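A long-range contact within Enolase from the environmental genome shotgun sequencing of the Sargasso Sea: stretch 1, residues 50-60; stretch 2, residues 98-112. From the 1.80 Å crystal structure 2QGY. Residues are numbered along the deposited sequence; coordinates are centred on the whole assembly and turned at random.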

# COMPACT_ATOMS: atom_id res chain seq x y z
N TRP A 50 16.15 12.79 -13.08
CA TRP A 50 15.57 11.52 -13.48
C TRP A 50 15.21 10.66 -12.26
O TRP A 50 15.99 10.59 -11.30
CB TRP A 50 16.56 10.75 -14.33
CG TRP A 50 16.78 11.35 -15.67
CD1 TRP A 50 17.70 12.29 -16.01
CD2 TRP A 50 16.06 11.02 -16.86
NE1 TRP A 50 17.59 12.59 -17.36
CE2 TRP A 50 16.60 11.82 -17.90
CE3 TRP A 50 15.01 10.12 -17.14
CZ2 TRP A 50 16.12 11.74 -19.23
CZ3 TRP A 50 14.53 10.05 -18.46
CH2 TRP A 50 15.08 10.87 -19.48
N GLY A 51 14.04 10.02 -12.35
CA GLY A 51 13.52 9.13 -11.30
C GLY A 51 12.96 7.89 -11.97
O GLY A 51 12.76 7.83 -13.19
N GLU A 52 12.71 6.88 -11.15
CA GLU A 52 12.13 5.64 -11.62
C GLU A 52 11.29 5.09 -10.47
O GLU A 52 11.72 5.17 -9.33
CB GLU A 52 13.21 4.63 -12.00
CG GLU A 52 12.61 3.32 -12.57
CD GLU A 52 13.57 2.43 -13.36
OE1 GLU A 52 14.77 2.77 -13.60
OE2 GLU A 52 13.09 1.33 -13.76
N ALA A 53 10.07 4.64 -10.77
CA ALA A 53 9.16 4.05 -9.78
C ALA A 53 9.19 2.55 -9.92
O ALA A 53 9.29 2.04 -11.05
CB ALA A 53 7.71 4.52 -10.02
N PHE A 54 9.08 1.85 -8.79
CA PHE A 54 8.95 0.41 -8.85
C PHE A 54 7.59 0.06 -9.46
O PHE A 54 6.56 0.38 -8.89
CB PHE A 54 9.16 -0.23 -7.49
CG PHE A 54 8.87 -1.68 -7.50
CD1 PHE A 54 9.77 -2.55 -8.07
CD2 PHE A 54 7.67 -2.15 -7.03
CE1 PHE A 54 9.52 -3.91 -8.12
CE2 PHE A 54 7.37 -3.54 -7.08
CZ PHE A 54 8.30 -4.40 -7.64
N SER A 55 7.58 -0.57 -10.62
CA SER A 55 6.30 -0.78 -11.33
C SER A 55 5.66 -2.10 -10.97
O SER A 55 6.35 -3.07 -10.66
CB SER A 55 6.49 -0.69 -12.85
OG SER A 55 7.25 -1.78 -13.28
N ILE A 56 4.33 -2.14 -11.02
CA ILE A 56 3.56 -3.29 -10.52
C ILE A 56 2.51 -3.57 -11.57
O ILE A 56 1.89 -2.64 -12.07
CB ILE A 56 2.90 -3.03 -9.14
CG1 ILE A 56 3.91 -2.44 -8.15
CG2 ILE A 56 2.36 -4.36 -8.57
CD1 ILE A 56 3.29 -1.90 -6.81
N ASN A 57 2.39 -4.84 -11.94
CA ASN A 57 1.51 -5.26 -13.05
C ASN A 57 0.09 -4.73 -12.84
O ASN A 57 -0.45 -4.85 -11.74
CB ASN A 57 1.55 -6.79 -13.19
CG ASN A 57 1.01 -7.30 -14.53
OD1 ASN A 57 0.69 -8.49 -14.65
ND2 ASN A 57 0.89 -6.43 -15.53
N PHE A 58 -0.50 -4.15 -13.89
CA PHE A 58 -1.88 -3.55 -13.87
C PHE A 58 -2.02 -2.21 -13.12
O PHE A 58 -3.13 -1.64 -13.05
CB PHE A 58 -2.97 -4.56 -13.43
CG PHE A 58 -3.10 -5.72 -14.38
CD1 PHE A 58 -3.80 -5.59 -15.59
CD2 PHE A 58 -2.48 -6.92 -14.09
CE1 PHE A 58 -3.89 -6.67 -16.48
CE2 PHE A 58 -2.56 -7.99 -14.97
CZ PHE A 58 -3.27 -7.87 -16.16
N ARG A 59 -0.92 -1.74 -12.54
CA ARG A 59 -0.93 -0.52 -11.73
C ARG A 59 -0.01 0.54 -12.30
O ARG A 59 0.09 1.66 -11.75
CB ARG A 59 -0.57 -0.88 -10.27
CG ARG A 59 -1.63 -1.82 -9.70
CD ARG A 59 -1.02 -3.03 -8.96
NE ARG A 59 -0.73 -2.62 -7.60
CZ ARG A 59 -0.58 -3.48 -6.59
NH1 ARG A 59 -0.36 -3.01 -5.38
NH2 ARG A 59 -0.66 -4.79 -6.82
N GLU A 60 0.67 0.22 -13.39
CA GLU A 60 1.64 1.15 -13.96
C GLU A 60 1.04 2.51 -14.30
O GLU A 60 1.61 3.53 -13.95
CB GLU A 60 2.36 0.56 -15.20
CG GLU A 60 3.07 -0.76 -14.94
CD GLU A 60 2.23 -1.99 -15.27
OE1 GLU A 60 0.99 -1.88 -15.39
OE2 GLU A 60 2.82 -3.09 -15.39
N GLY A 98 1.29 2.22 1.15
CA GLY A 98 1.03 1.17 0.16
C GLY A 98 2.08 1.28 -0.92
O GLY A 98 2.65 2.35 -1.12
N LEU A 99 2.31 0.18 -1.62
CA LEU A 99 3.43 0.10 -2.57
C LEU A 99 3.29 1.06 -3.74
O LEU A 99 4.27 1.69 -4.12
CB LEU A 99 3.58 -1.33 -3.11
CG LEU A 99 4.25 -2.35 -2.21
CD1 LEU A 99 4.67 -3.54 -3.08
CD2 LEU A 99 5.52 -1.77 -1.48
N ASP A 100 2.07 1.15 -4.31
CA ASP A 100 1.82 2.03 -5.45
C ASP A 100 2.17 3.48 -5.09
O ASP A 100 2.90 4.15 -5.83
CB ASP A 100 0.36 1.90 -5.91
CG ASP A 100 -0.04 0.44 -6.16
OD1 ASP A 100 -0.12 0.07 -7.35
OD2 ASP A 100 -0.24 -0.34 -5.16
N PHE A 101 1.70 3.96 -3.93
CA PHE A 101 1.97 5.34 -3.57
C PHE A 101 3.47 5.55 -3.31
O PHE A 101 4.06 6.54 -3.75
CB PHE A 101 1.13 5.74 -2.35
CG PHE A 101 1.36 7.14 -1.89
CD1 PHE A 101 0.81 8.23 -2.60
CD2 PHE A 101 2.09 7.40 -0.74
CE1 PHE A 101 1.02 9.54 -2.17
CE2 PHE A 101 2.28 8.70 -0.31
CZ PHE A 101 1.74 9.77 -1.03
N SER A 102 4.07 4.61 -2.59
CA SER A 102 5.48 4.65 -2.23
C SER A 102 6.34 4.58 -3.49
O SER A 102 7.43 5.20 -3.52
CB SER A 102 5.84 3.48 -1.26
OG SER A 102 5.19 3.64 0.00
N SER A 103 5.89 3.84 -4.51
CA SER A 103 6.61 3.84 -5.81
C SER A 103 6.54 5.23 -6.47
O SER A 103 7.54 5.71 -7.02
CB SER A 103 6.04 2.82 -6.79
OG SER A 103 6.34 1.52 -6.35
N ALA A 104 5.36 5.83 -6.43
CA ALA A 104 5.19 7.20 -6.98
C ALA A 104 6.12 8.21 -6.30
O ALA A 104 6.80 8.97 -6.99
CB ALA A 104 3.73 7.66 -6.84
N THR A 105 6.15 8.22 -4.97
CA THR A 105 6.94 9.22 -4.24
C THR A 105 8.41 8.89 -4.40
O THR A 105 9.21 9.79 -4.44
CB THR A 105 6.61 9.31 -2.74
OG1 THR A 105 6.92 8.08 -2.07
CG2 THR A 105 5.11 9.61 -2.57
N SER A 106 8.76 7.61 -4.47
CA SER A 106 10.18 7.25 -4.77
C SER A 106 10.67 7.91 -6.06
O SER A 106 11.80 8.45 -6.10
CB SER A 106 10.37 5.73 -4.95
OG SER A 106 10.10 5.12 -3.71
N ALA A 107 9.88 7.81 -7.12
CA ALA A 107 10.33 8.28 -8.41
C ALA A 107 10.60 9.80 -8.30
O ALA A 107 11.62 10.26 -8.80
CB ALA A 107 9.32 7.98 -9.49
N ILE A 108 9.71 10.53 -7.66
CA ILE A 108 9.83 11.98 -7.58
C ILE A 108 11.03 12.30 -6.67
O ILE A 108 11.90 13.09 -7.05
CB ILE A 108 8.58 12.66 -7.04
CG1 ILE A 108 7.40 12.50 -8.01
CG2 ILE A 108 8.86 14.18 -6.80
CD1 ILE A 108 6.01 12.86 -7.37
N GLU A 109 11.13 11.63 -5.51
CA GLU A 109 12.24 11.98 -4.62
C GLU A 109 13.58 11.70 -5.26
O GLU A 109 14.53 12.48 -5.10
CB GLU A 109 12.14 11.30 -3.25
CG GLU A 109 13.00 12.00 -2.19
CD GLU A 109 13.17 11.18 -0.93
OE1 GLU A 109 12.18 10.98 -0.18
OE2 GLU A 109 14.31 10.75 -0.71
N ILE A 110 13.68 10.59 -5.98
CA ILE A 110 14.93 10.22 -6.65
C ILE A 110 15.29 11.31 -7.67
O ILE A 110 16.46 11.70 -7.78
CB ILE A 110 14.81 8.83 -7.32
CG1 ILE A 110 14.83 7.73 -6.23
CG2 ILE A 110 15.99 8.59 -8.32
CD1 ILE A 110 14.42 6.34 -6.74
N ALA A 111 14.30 11.79 -8.41
CA ALA A 111 14.57 12.90 -9.37
C ALA A 111 15.06 14.19 -8.70
O ALA A 111 15.91 14.91 -9.26
CB ALA A 111 13.37 13.19 -10.23
N LEU A 112 14.50 14.50 -7.53
CA LEU A 112 14.93 15.68 -6.77
C LEU A 112 16.37 15.52 -6.26
O LEU A 112 17.14 16.50 -6.21
CB LEU A 112 13.94 16.00 -5.64
CG LEU A 112 12.48 16.34 -6.00
CD1 LEU A 112 11.68 16.70 -4.79
CD2 LEU A 112 12.33 17.46 -7.09

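The strand at 50-53 runs nearly antiparallel to the helix at 99-112: the angle between their directions is 161° and the axes approach to 5.8 Å. At this distance Gly 51 leaves room for the helix backbone. Its CA lies 4.4 Å from Ala 111 CA and 3.3 Å from Ala 107 O, the latter a CA-H...O contact with an angle of 157° at the hydrogen. An ideal CB on Gly 51 would fall 1.9 Å from Ala 107 O, a clash, so the absent side chain is what admits the helix backbone. Two further CA-H...O contacts flank it: Ala 111 CA to Trp 50 O at 3.3 Å and Ala 107 CA to Glu 52 O at 3.5 Å. Trp 50 and Glu 52 both point their CA-to-CB bonds away, and so contribute backbone rather than side chain here. The methyl groups of Ala 53 and Ala 107 meet at 3.9 Å, CB to CB, while Ile 110, chi1 m and chi2 t, brings CG2 to 3.6 Å from Trp 50 O.

Further along, Ser 103 points toward stretch 1 in the m rotamer, placing its OG 2.8 Å from Phe 54 O; the same OG is 3.0 Å from Leu 99 O, and which carbonyl receives its proton is not settled. Ile 56, chi1 m and chi2 t, extends CD1 to 3.8 Å from Leu 99 CB.

The charged end is a two-pronged salt bridge. Arg 59 NE donates to Asp 100 OD1 (2.8 Å, 165°) and Arg 59 NH1 to Asp 100 OD2 (2.7 Å, 173°). Asp 100 starts sideways, but chi1 m brings its carboxylate nearer; Arg 59 accepts an off-well chi2 of 133°, followed by chi3 of 85°, as its guanidinium presents an edge to that carboxylate. Both residues are buried, where paired charges compensate each other. Altogether the contact buries 564 Å².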